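Tricorn protease (Thermoplasma acidophilum, PDB 1K32) hydrolyses peptides as a serine protease, probably breaking down products released by the proteasome, with beta propellers thought to gate substrate passage. Local coordinates at residues I428-R433 / A617-V622; E605-L610 / Y632-E637; A58-F61 / K66-I69. All coordinates share one frame; numbering follows the deposited sequence.

Interaction 1 (I428-R433 / A617-V622); sequences ISDNSR and ADRKTV
D430 and R619 meet head-on from opposite directions, and the pair is an instructive case of two distant loops joined by a single ionic grip. The guanidinium takes the carboxylate end-on: R619 NH2 donates to D430 OD1 at 2.8 Å, while R619 NH1 donates to D430 OD2 at 2.9 Å. The two bonds are not equivalent. The first lies close to the guanidinium plane and uses the syn lone pair of OD1, whereas NH1 comes to OD2 from above the carboxylate plane, because the two flat groups are turned 44° apart. R619 reaches this position with a chain extended from CG to NE. D430 stands on a type I turn from S429 to S432, and beyond it N431 OD1 accepts from S429 OG and from R433 N on opposite faces of its amide plane, the latter bond making an Asx turn. A second Asx turn, D618 OD2 to K620 N at 2.9 Å, lies in the loop that carries R619.

Around this close grip the contact is loose. The two segments bury just 90 Å² between them at the protein surface, and their nearest CA atoms, those of D430 and A617, stay 8.7 Å apart. The loops follow the first strands of two propeller sheets that are not consecutive in the chain, 426-466 and 612-644. D430 OD1 also forms a salt bridge with R388 from another such loop. A carboxylate flanked by two arginines is likely to stay ionised, and a link resting on charge with so little apolar burial would probably weaken at high ionic strength.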
ATOM      1  N   ILE A 428       8.648  25.984 -32.159  1.00 22.68           N
ATOM      2  CA  ILE A 428       7.661  26.175 -33.217  1.00 23.72           C
ATOM      3  C   ILE A 428       6.282  25.796 -32.723  1.00 23.60           C
ATOM      4  O   ILE A 428       6.116  24.705 -32.172  1.00 24.48           O
ATOM      5  CB  ILE A 428       7.971  25.277 -34.436  1.00 22.02           C
ATOM      6  CG1 ILE A 428       9.449  25.381 -34.790  1.00 22.19           C
ATOM      7  CG2 ILE A 428       7.095  25.690 -35.624  1.00 21.80           C
ATOM      8  CD1 ILE A 428       9.884  24.406 -35.845  1.00 21.84           C
ATOM      9  N   SER A 429       5.295  26.672 -32.936  1.00 22.40           N
ATOM     10  CA  SER A 429       3.917  26.396 -32.510  1.00 22.21           C
ATOM     11  C   SER A 429       3.384  25.142 -33.198  1.00 22.91           C
ATOM     12  O   SER A 429       3.798  24.818 -34.317  1.00 23.23           O
ATOM     13  CB  SER A 429       2.997  27.593 -32.812  1.00 24.29           C
ATOM     14  OG  SER A 429       2.993  27.946 -34.194  1.00 24.53           O
ATOM     15  N   ASP A 430       2.467  24.436 -32.540  1.00 23.96           N
ATOM     16  CA  ASP A 430       1.913  23.210 -33.108  1.00 26.01           C
ATOM     17  C   ASP A 430       1.190  23.390 -34.440  1.00 26.95           C
ATOM     18  O   ASP A 430       1.150  22.464 -35.239  1.00 26.84           O
ATOM     19  CB  ASP A 430       0.966  22.525 -32.122  1.00 28.89           C
ATOM     20  CG  ASP A 430       1.701  21.797 -31.009  1.00 32.60           C
ATOM     21  OD1 ASP A 430       1.094  20.891 -30.406  1.00 34.34           O
ATOM     22  OD2 ASP A 430       2.873  22.132 -30.731  1.00 33.94           O
ATOM     23  N   ASN A 431       0.613  24.566 -34.675  1.00 26.64           N
ATOM     24  CA  ASN A 431      -0.076  24.815 -35.934  1.00 28.75           C
ATOM     25  C   ASN A 431       0.902  25.369 -36.979  1.00 29.87           C
ATOM     26  O   ASN A 431       0.491  25.838 -38.043  1.00 28.14           O
ATOM     27  CB  ASN A 431      -1.252  25.785 -35.737  1.00 27.76           C
ATOM     28  CG  ASN A 431      -0.815  27.147 -35.236  1.00 27.42           C
ATOM     29  OD1 ASN A 431       0.357  27.504 -35.319  1.00 25.25           O
ATOM     30  ND2 ASN A 431      -1.766  27.920 -34.723  1.00 24.43           N
ATOM     31  N   SER A 432       2.194  25.312 -36.656  1.00 28.98           N
ATOM     32  CA  SER A 432       3.266  25.765 -37.553  1.00 28.87           C
ATOM     33  C   SER A 432       3.212  27.230 -37.973  1.00 27.83           C
ATOM     34  O   SER A 432       3.857  27.628 -38.945  1.00 29.20           O
ATOM     35  CB  SER A 432       3.289  24.882 -38.806  1.00 29.45           C
ATOM     36  OG  SER A 432       3.418  23.511 -38.459  1.00 31.68           O
ATOM     37  N   ARG A 433       2.470  28.047 -37.236  1.00 28.02           N
ATOM     38  CA  ARG A 433       2.351  29.455 -37.591  1.00 27.65           C
ATOM     39  C   ARG A 433       3.377  30.423 -36.979  1.00 26.75           C
ATOM     40  O   ARG A 433       3.764  31.402 -37.625  1.00 24.91           O
ATOM     41  CB  ARG A 433       0.941  29.948 -37.275  1.00 29.23           C
ATOM     42  CG  ARG A 433       0.770  31.433 -37.516  1.00 34.19           C
ATOM     43  CD  ARG A 433      -0.682  31.809 -37.708  1.00 35.30           C
ATOM     44  NE  ARG A 433      -0.833  33.254 -37.792  1.00 35.34           N
ATOM     45  CZ  ARG A 433      -1.996  33.875 -37.953  1.00 36.21           C
ATOM     46  NH1 ARG A 433      -2.038  35.201 -38.012  1.00 35.28           N
ATOM     47  NH2 ARG A 433      -3.114  33.169 -38.061  1.00 35.36           N
ATOM     48  N   ALA A 617       7.350  15.238 -30.125  1.00 41.23           N
ATOM     49  CA  ALA A 617       6.492  16.193 -30.823  1.00 41.76           C
ATOM     50  C   ALA A 617       5.072  16.255 -30.270  1.00 41.44           C
ATOM     51  O   ALA A 617       4.523  17.332 -30.074  1.00 40.72           O
ATOM     52  CB  ALA A 617       6.455  15.845 -32.319  1.00 43.45           C
ATOM     53  N   ASP A 618       4.481  15.094 -30.021  1.00 41.71           N
ATOM     54  CA  ASP A 618       3.123  15.030 -29.506  1.00 42.66           C
ATOM     55  C   ASP A 618       3.066  15.188 -27.984  1.00 42.49           C
ATOM     56  O   ASP A 618       2.006  15.033 -27.378  1.00 42.29           O
ATOM     57  CB  ASP A 618       2.491  13.697 -29.907  1.00 43.76           C
ATOM     58  CG  ASP A 618       3.221  12.512 -29.315  1.00 45.36           C
ATOM     59  OD1 ASP A 618       2.790  11.361 -29.552  1.00 46.08           O
ATOM     60  OD2 ASP A 618       4.227  12.733 -28.607  1.00 45.95           O
ATOM     61  N   ARG A 619       4.208  15.488 -27.370  1.00 41.79           N
ATOM     62  CA  ARG A 619       4.298  15.668 -25.922  1.00 41.38           C
ATOM     63  C   ARG A 619       3.919  14.422 -25.121  1.00 39.92           C
ATOM     64  O   ARG A 619       3.602  14.518 -23.934  1.00 39.97           O
ATOM     65  CB  ARG A 619       3.408  16.832 -25.467  1.00 42.32           C
ATOM     66  CG  ARG A 619       3.772  18.188 -26.045  1.00 43.29           C
ATOM     67  CD  ARG A 619       2.917  19.285 -25.421  1.00 45.82           C
ATOM     68  NE  ARG A 619       3.102  20.576 -26.077  1.00 46.01           N
ATOM     69  CZ  ARG A 619       2.750  20.829 -27.334  1.00 47.21           C
ATOM     70  NH1 ARG A 619       2.957  22.030 -27.856  1.00 45.83           N
ATOM     71  NH2 ARG A 619       2.185  19.880 -28.071  1.00 47.82           N
ATOM     72  N   LYS A 620       3.953  13.256 -25.753  1.00 37.69           N
ATOM     73  CA  LYS A 620       3.596  12.035 -25.046  1.00 37.28           C
ATOM     74  C   LYS A 620       4.796  11.290 -24.466  1.00 36.16           C
ATOM     75  O   LYS A 620       4.694  10.654 -23.417  1.00 35.40           O
ATOM     76  CB  LYS A 620       2.815  11.107 -25.973  1.00 38.90           C
ATOM     77  N   THR A 621       5.938  11.384 -25.135  1.00 35.20           N
ATOM     78  CA  THR A 621       7.126  10.685 -24.673  1.00 35.00           C
ATOM     79  C   THR A 621       8.267  11.597 -24.243  1.00 33.86           C
ATOM     80  O   THR A 621       8.532  12.618 -24.864  1.00 33.24           O
ATOM     81  CB  THR A 621       7.647   9.738 -25.755  1.00 34.39           C
ATOM     82  OG1 THR A 621       6.566   8.921 -26.222  1.00 34.94           O
ATOM     83  CG2 THR A 621       8.752   8.836 -25.188  1.00 34.82           C
ATOM     84  N   VAL A 622       8.947  11.197 -23.176  1.00 34.29           N
ATOM     85  CA  VAL A 622      10.073  11.951 -22.643  1.00 34.23           C
ATOM     86  C   VAL A 622      11.337  11.093 -22.672  1.00 34.41           C
ATOM     87  O   VAL A 622      11.313   9.926 -22.295  1.00 33.50           O
ATOM     88  CB  VAL A 622       9.831  12.364 -21.172  1.00 34.59           C
ATOM     89  CG1 VAL A 622      10.991  13.217 -20.671  1.00 33.55           C
ATOM     90  CG2 VAL A 622       8.519  13.110 -21.049  1.00 34.58           C
TER

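Interaction 2 (E605-L610 / Y632-E637); sequences EVKNNL and YTFPLE
In a classic beta bulge of strand 603-610, K607 faces F634, on strand 631-635 of the following propeller sheet. V606 and K607 both sit opposite L593 of the adjoining strand, and both direct their CB atoms toward the segment 632-637. The lysine then lies over the phenylalanine rather than beside it. K607 CE is 4.0 Å from F634 CE1, and the same methylene stands 4.1 Å from the ring centroid, only 13° off the normal, which makes a centred CH-pi contact. K607 NZ follows as a cation-pi partner over the same ring, 4.6 Å from the centroid. Two bends, at chi2 and chi3, fold the lysine chain so that its last methylene comes down on the ring while the side chains run past one another in opposite directions.

The principle illustrated is how adjacent blades of a beta propeller close on each other. Strand 603-610 is the outermost of one four-stranded sheet, the chain turns a corner at N609, and the next sheet begins with strand 612-615, so the contact spans the interface between successive blades. With CG between the backbone N and the carbonyl carbon (chi1 59°), the F634 ring leans into that interface; beside it lie V622, on the neighbouring strand of its own sheet, and P639. The lysine's strongest polar partner lies elsewhere: NZ forms a salt bridge with E642 and a hydrogen bond to the carbonyl of P639. These bonds fix the ammonium group above an apolar ring, and the positive charge is probably balanced chiefly by the E642 carboxylate.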
ATOM      1  N   GLU A 605       7.728  16.160  -7.631  1.00 35.67           N
ATOM      2  CA  GLU A 605       8.891  15.687  -8.367  1.00 36.44           C
ATOM      3  C   GLU A 605       8.521  14.497  -9.240  1.00 36.91           C
ATOM      4  O   GLU A 605       7.983  13.505  -8.753  1.00 38.08           O
ATOM      5  CB  GLU A 605       9.996  15.279  -7.398  1.00 38.24           C
ATOM      6  CG  GLU A 605      11.352  15.101  -8.044  1.00 40.53           C
ATOM      7  CD  GLU A 605      12.432  14.790  -7.028  1.00 40.75           C
ATOM      8  OE1 GLU A 605      12.516  13.629  -6.596  1.00 41.68           O
ATOM      9  OE2 GLU A 605      13.188  15.713  -6.654  1.00 41.79           O
ATOM     10  N   VAL A 606       8.817  14.598 -10.528  1.00 35.26           N
ATOM     11  CA  VAL A 606       8.506  13.532 -11.466  1.00 34.69           C
ATOM     12  C   VAL A 606       9.703  12.624 -11.710  1.00 33.50           C
ATOM     13  O   VAL A 606       9.542  11.425 -11.912  1.00 32.39           O
ATOM     14  CB  VAL A 606       8.050  14.102 -12.827  1.00 35.25           C
ATOM     15  CG1 VAL A 606       7.734  12.973 -13.791  1.00 35.62           C
ATOM     16  CG2 VAL A 606       6.844  14.995 -12.633  1.00 36.81           C
ATOM     17  N   LYS A 607      10.900  13.202 -11.691  1.00 32.32           N
ATOM     18  CA  LYS A 607      12.121  12.444 -11.936  1.00 32.42           C
ATOM     19  C   LYS A 607      13.320  13.265 -11.476  1.00 31.68           C
ATOM     20  O   LYS A 607      13.347  14.479 -11.677  1.00 32.17           O
ATOM     21  CB  LYS A 607      12.245  12.159 -13.435  1.00 34.53           C
ATOM     22  CG  LYS A 607      13.205  11.048 -13.799  1.00 39.33           C
ATOM     23  CD  LYS A 607      12.624   9.674 -13.452  1.00 39.71           C
ATOM     24  CE  LYS A 607      11.361   9.371 -14.250  1.00 41.15           C
ATOM     25  NZ  LYS A 607      10.922   7.950 -14.055  1.00 40.54           N
ATOM     26  N   ASN A 608      14.309  12.617 -10.865  1.00 30.11           N
ATOM     27  CA  ASN A 608      15.501  13.328 -10.413  1.00 31.05           C
ATOM     28  C   ASN A 608      16.771  12.756 -11.032  1.00 30.23           C
ATOM     29  O   ASN A 608      16.713  11.827 -11.832  1.00 31.83           O
ATOM     30  CB  ASN A 608      15.612  13.303  -8.881  1.00 32.14           C
ATOM     31  CG  ASN A 608      15.761  11.896  -8.319  1.00 34.19           C
ATOM     32  OD1 ASN A 608      15.954  10.930  -9.056  1.00 34.22           O
ATOM     33  ND2 ASN A 608      15.678  11.782  -6.997  1.00 36.84           N
ATOM     34  N   ASN A 609      17.914  13.327 -10.669  1.00 29.18           N
ATOM     35  CA  ASN A 609      19.205  12.886 -11.174  1.00 29.51           C
ATOM     36  C   ASN A 609      19.313  12.981 -12.690  1.00 28.57           C
ATOM     37  O   ASN A 609      19.972  12.155 -13.327  1.00 27.25           O
ATOM     38  CB  ASN A 609      19.482  11.452 -10.712  1.00 31.71           C
ATOM     39  CG  ASN A 609      19.657  11.353  -9.210  1.00 33.42           C
ATOM     40  OD1 ASN A 609      19.322  10.344  -8.601  1.00 36.29           O
ATOM     41  ND2 ASN A 609      20.196  12.406  -8.606  1.00 35.30           N
ATOM     42  N   LEU A 610      18.680  14.000 -13.263  1.00 27.01           N
ATOM     43  CA  LEU A 610      18.714  14.195 -14.707  1.00 28.83           C
ATOM     44  C   LEU A 610      19.889  15.071 -15.118  1.00 29.44           C
ATOM     45  O   LEU A 610      20.449  15.801 -14.305  1.00 30.21           O
ATOM     46  CB  LEU A 610      17.416  14.843 -15.192  1.00 27.74           C
ATOM     47  CG  LEU A 610      16.107  14.128 -14.846  1.00 28.11           C
ATOM     48  CD1 LEU A 610      14.933  14.929 -15.402  1.00 25.14           C
ATOM     49  CD2 LEU A 610      16.118  12.712 -15.410  1.00 25.53           C
ATOM     50  N   TYR A 632      17.218   7.162 -20.876  1.00 27.75           N
ATOM     51  CA  TYR A 632      15.953   6.524 -20.530  1.00 27.72           C
ATOM     52  C   TYR A 632      14.760   7.144 -21.245  1.00 28.27           C
ATOM     53  O   TYR A 632      14.800   8.288 -21.704  1.00 26.02           O
ATOM     54  CB  TYR A 632      15.691   6.596 -19.031  1.00 27.38           C
ATOM     55  CG  TYR A 632      16.734   5.925 -18.175  1.00 30.06           C
ATOM     56  CD1 TYR A 632      17.963   6.538 -17.923  1.00 29.94           C
ATOM     57  CD2 TYR A 632      16.475   4.691 -17.578  1.00 30.21           C
ATOM     58  CE1 TYR A 632      18.908   5.938 -17.083  1.00 33.27           C
ATOM     59  CE2 TYR A 632      17.410   4.084 -16.743  1.00 32.66           C
ATOM     60  CZ  TYR A 632      18.619   4.713 -16.497  1.00 33.59           C
ATOM     61  OH  TYR A 632      19.521   4.119 -15.648  1.00 34.91           O
ATOM     62  N   THR A 633      13.686   6.373 -21.321  1.00 28.41           N
ATOM     63  CA  THR A 633      12.474   6.836 -21.964  1.00 29.00           C
ATOM     64  C   THR A 633      11.258   6.415 -21.148  1.00 28.45           C
ATOM     65  O   THR A 633      11.173   5.288 -20.673  1.00 26.67           O
ATOM     66  CB  THR A 633      12.346   6.266 -23.392  1.00 27.90           C
ATOM     67  OG1 THR A 633      11.136   6.746 -23.987  1.00 27.39           O
ATOM     68  CG2 THR A 633      12.317   4.747 -23.359  1.00 26.30           C
ATOM     69  N   PHE A 634      10.328   7.341 -20.975  1.00 30.46           N
ATOM     70  CA  PHE A 634       9.112   7.060 -20.232  1.00 33.40           C
ATOM     71  C   PHE A 634       7.964   7.905 -20.764  1.00 34.33           C
ATOM     72  O   PHE A 634       8.177   9.002 -21.274  1.00 34.96           O
ATOM     73  CB  PHE A 634       9.308   7.324 -18.727  1.00 34.07           C
ATOM     74  CG  PHE A 634       9.711   8.737 -18.391  1.00 34.01           C
ATOM     75  CD1 PHE A 634      11.044   9.132 -18.455  1.00 34.26           C
ATOM     76  CD2 PHE A 634       8.757   9.667 -17.988  1.00 35.57           C
ATOM     77  CE1 PHE A 634      11.424  10.433 -18.120  1.00 34.58           C
ATOM     78  CE2 PHE A 634       9.126  10.977 -17.649  1.00 36.09           C
ATOM     79  CZ  PHE A 634      10.463  11.358 -17.716  1.00 33.85           C
ATOM     80  N   PRO A 635       6.731   7.385 -20.676  1.00 36.05           N
ATOM     81  CA  PRO A 635       5.542   8.101 -21.148  1.00 38.05           C
ATOM     82  C   PRO A 635       5.297   9.254 -20.177  1.00 40.68           C
ATOM     83  O   PRO A 635       5.384   9.068 -18.956  1.00 39.03           O
ATOM     84  CB  PRO A 635       4.438   7.045 -21.067  1.00 36.65           C
ATOM     85  CG  PRO A 635       5.181   5.733 -21.065  1.00 37.47           C
ATOM     86  CD  PRO A 635       6.373   6.036 -20.212  1.00 36.10           C
ATOM     87  N   LEU A 636       4.999  10.436 -20.706  1.00 42.78           N
ATOM     88  CA  LEU A 636       4.765  11.592 -19.846  1.00 46.07           C
ATOM     89  C   LEU A 636       3.597  11.326 -18.902  1.00 47.05           C
ATOM     90  O   LEU A 636       3.501  11.929 -17.834  1.00 47.70           O
ATOM     91  CB  LEU A 636       4.497  12.842 -20.689  1.00 47.00           C
ATOM     92  CG  LEU A 636       4.612  14.191 -19.963  1.00 47.85           C
ATOM     93  CD1 LEU A 636       4.908  15.294 -20.973  1.00 47.41           C
ATOM     94  CD2 LEU A 636       3.330  14.488 -19.195  1.00 47.82           C
ATOM     95  N   GLU A 637       2.725  10.401 -19.296  1.00 47.78           N
ATOM     96  CA  GLU A 637       1.565  10.045 -18.489  1.00 47.90           C
ATOM     97  C   GLU A 637       1.903   9.103 -17.333  1.00 48.24           C
ATOM     98  O   GLU A 637       1.318   9.202 -16.258  1.00 49.72           O
ATOM     99  CB  GLU A 637       0.480   9.416 -19.371  1.00 47.50           C
TER

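Interaction 3 (A58-F61 / K66-I69); sequences ARFF and KIAI
The F61 ring carries K66 over one face and meets the backbone of A68 at its edge. K66 CD lies 3.4 Å from F61 CE1, and the lysine, with CG anti to its backbone N (chi1 -170°), runs alongside the ring in the same direction. K66 NZ, 5.0 Å from the ring centroid and 27° off the normal, is an off-centre cation-pi partner. At the edge, near the ring plane, A68 N is 3.9 Å from F61 CE1. The F61 and F84 rings meet edge-to-face. F60 differs: its ring lies obliquely beside I67, with F60 CD2 3.9 Å from I67 CG1.

These residues form the hairpin of strands 54-60 and 66-73, which starts a propeller sheet. R59 and A68 are the hydrogen-bonded pair, R59 N to A68 O at 2.8 Å and A68 N back to R59 O, and F61 N donates to K66 O near the turn. A58 and F60 pair with I69 and I67 without such bonds, and the face they share packs on I28 and L35 of the preceding sheet. R59 and A68 face the other way, against V111 of the next. A serine in place of F61 would probably take away the ring from over the K66 methylenes and beside the A68 methyl, leaving the lysine chain less restrained. Within the hairpin, A58 CB and I67 CG2 approach to 4.1 Å.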
ATOM      1  N   ALA A  58      61.960   7.804 -25.992  1.00 18.73           N
ATOM      2  CA  ALA A  58      62.779   6.627 -25.683  1.00 19.99           C
ATOM      3  C   ALA A  58      64.225   7.083 -25.741  1.00 21.15           C
ATOM      4  O   ALA A  58      64.644   7.681 -26.734  1.00 17.58           O
ATOM      5  CB  ALA A  58      62.540   5.518 -26.702  1.00 19.17           C
ATOM      6  N   ARG A  59      64.972   6.799 -24.675  1.00 18.95           N
ATOM      7  CA  ARG A  59      66.364   7.211 -24.569  1.00 20.43           C
ATOM      8  C   ARG A  59      67.312   6.069 -24.251  1.00 20.94           C
ATOM      9  O   ARG A  59      67.095   5.327 -23.290  1.00 21.88           O
ATOM     10  CB  ARG A  59      66.511   8.276 -23.469  1.00 20.72           C
ATOM     11  CG  ARG A  59      65.880   9.636 -23.783  1.00 21.79           C
ATOM     12  CD  ARG A  59      66.628  10.316 -24.929  1.00 23.90           C
ATOM     13  NE  ARG A  59      68.014  10.598 -24.572  1.00 25.67           N
ATOM     14  CZ  ARG A  59      68.391  11.551 -23.726  1.00 27.37           C
ATOM     15  NH1 ARG A  59      69.676  11.734 -23.457  1.00 28.07           N
ATOM     16  NH2 ARG A  59      67.485  12.333 -23.156  1.00 28.75           N
ATOM     17  N   PHE A  60      68.369   5.948 -25.051  1.00 21.81           N
ATOM     18  CA  PHE A  60      69.403   4.933 -24.840  1.00 22.94           C
ATOM     19  C   PHE A  60      70.175   5.303 -23.575  1.00 23.50           C
ATOM     20  O   PHE A  60      70.455   6.474 -23.345  1.00 22.69           O
ATOM     21  CB  PHE A  60      70.451   4.932 -25.966  1.00 20.65           C
ATOM     22  CG  PHE A  60      70.051   4.192 -27.219  1.00 21.68           C
ATOM     23  CD1 PHE A  60      69.786   4.886 -28.397  1.00 22.78           C
ATOM     24  CD2 PHE A  60      70.024   2.806 -27.247  1.00 23.05           C
ATOM     25  CE1 PHE A  60      69.509   4.203 -29.587  1.00 24.90           C
ATOM     26  CE2 PHE A  60      69.745   2.110 -28.429  1.00 22.81           C
ATOM     27  CZ  PHE A  60      69.490   2.810 -29.600  1.00 22.49           C
ATOM     28  N   PHE A  61      70.528   4.318 -22.759  1.00 24.38           N
ATOM     29  CA  PHE A  61      71.353   4.616 -21.603  1.00 27.63           C
ATOM     30  C   PHE A  61      72.728   4.842 -22.236  1.00 29.59           C
ATOM     31  O   PHE A  61      72.971   4.402 -23.362  1.00 27.90           O
ATOM     32  CB  PHE A  61      71.408   3.435 -20.627  1.00 26.80           C
ATOM     33  CG  PHE A  61      70.344   3.474 -19.577  1.00 25.44           C
ATOM     34  CD1 PHE A  61      69.010   3.252 -19.903  1.00 26.39           C
ATOM     35  CD2 PHE A  61      70.673   3.739 -18.250  1.00 26.18           C
ATOM     36  CE1 PHE A  61      68.018   3.295 -18.918  1.00 23.70           C
ATOM     37  CE2 PHE A  61      69.690   3.783 -17.263  1.00 24.62           C
ATOM     38  CZ  PHE A  61      68.363   3.559 -17.599  1.00 24.77           C
ATOM     39  N   LYS A  66      70.621  -0.475 -22.278  1.00 35.47           N
ATOM     40  CA  LYS A  66      69.244  -0.368 -21.822  1.00 32.54           C
ATOM     41  C   LYS A  66      68.589   0.874 -22.443  1.00 29.43           C
ATOM     42  O   LYS A  66      69.274   1.804 -22.885  1.00 25.89           O
ATOM     43  CB  LYS A  66      69.210  -0.266 -20.293  1.00 34.22           C
ATOM     44  CG  LYS A  66      67.814  -0.400 -19.691  1.00 37.98           C
ATOM     45  CD  LYS A  66      67.800  -0.068 -18.206  1.00 38.38           C
ATOM     46  CE  LYS A  66      68.628  -1.031 -17.403  1.00 37.79           C
ATOM     47  NZ  LYS A  66      68.635  -0.645 -15.964  1.00 40.32           N
ATOM     48  N   ILE A  67      67.262   0.879 -22.482  1.00 26.26           N
ATOM     49  CA  ILE A  67      66.526   2.007 -23.032  1.00 24.91           C
ATOM     50  C   ILE A  67      65.443   2.459 -22.058  1.00 24.09           C
ATOM     51  O   ILE A  67      64.641   1.649 -21.586  1.00 23.49           O
ATOM     52  CB  ILE A  67      65.869   1.637 -24.386  1.00 25.18           C
ATOM     53  CG1 ILE A  67      66.948   1.276 -25.411  1.00 23.40           C
ATOM     54  CG2 ILE A  67      65.006   2.798 -24.888  1.00 23.91           C
ATOM     55  CD1 ILE A  67      66.387   0.730 -26.701  1.00 22.42           C
ATOM     56  N   ALA A  68      65.427   3.752 -21.753  1.00 23.04           N
ATOM     57  CA  ALA A  68      64.419   4.304 -20.853  1.00 23.50           C
ATOM     58  C   ALA A  68      63.244   4.746 -21.727  1.00 24.39           C
ATOM     59  O   ALA A  68      63.434   5.388 -22.767  1.00 24.82           O
ATOM     60  CB  ALA A  68      64.994   5.470 -20.078  1.00 19.84           C
ATOM     61  N   ILE A  69      62.031   4.405 -21.312  1.00 24.30           N
ATOM     62  CA  ILE A  69      60.852   4.708 -22.117  1.00 24.53           C
ATOM     63  C   ILE A  69      59.702   5.412 -21.400  1.00 24.40           C
ATOM     64  O   ILE A  69      59.350   5.053 -20.268  1.00 23.20           O
ATOM     65  CB  ILE A  69      60.287   3.397 -22.717  1.00 25.59           C
ATOM     66  CG1 ILE A  69      61.381   2.667 -23.503  1.00 25.42           C
ATOM     67  CG2 ILE A  69      59.091   3.703 -23.605  1.00 26.36           C
ATOM     68  CD1 ILE A  69      60.993   1.261 -23.951  1.00 24.82           C
TER

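Read from the N terminus, interaction 3 comes first and closes only the four-residue turn of a hairpin in the first propeller region. The chain runs on to 428-433, where interaction 1 opens, and interaction 2 opens at 605-610 before 617-622 closes the first of these loops; 632-637 closes the second. Interactions 1 and 2 therefore cross, whereas interaction 3 stands in series with both, on the opposite side of the chain's centre, its nearest atoms about 48 Å and 40 Å away. The crossing pair meets in the sheet 612-644, whose strands 621-626 and 631-635 are neighbours: K620 O and L636 N, 2.7 Å apart, probably hydrogen-bond. One sheet is thus tied to loop 428-433 and its predecessor.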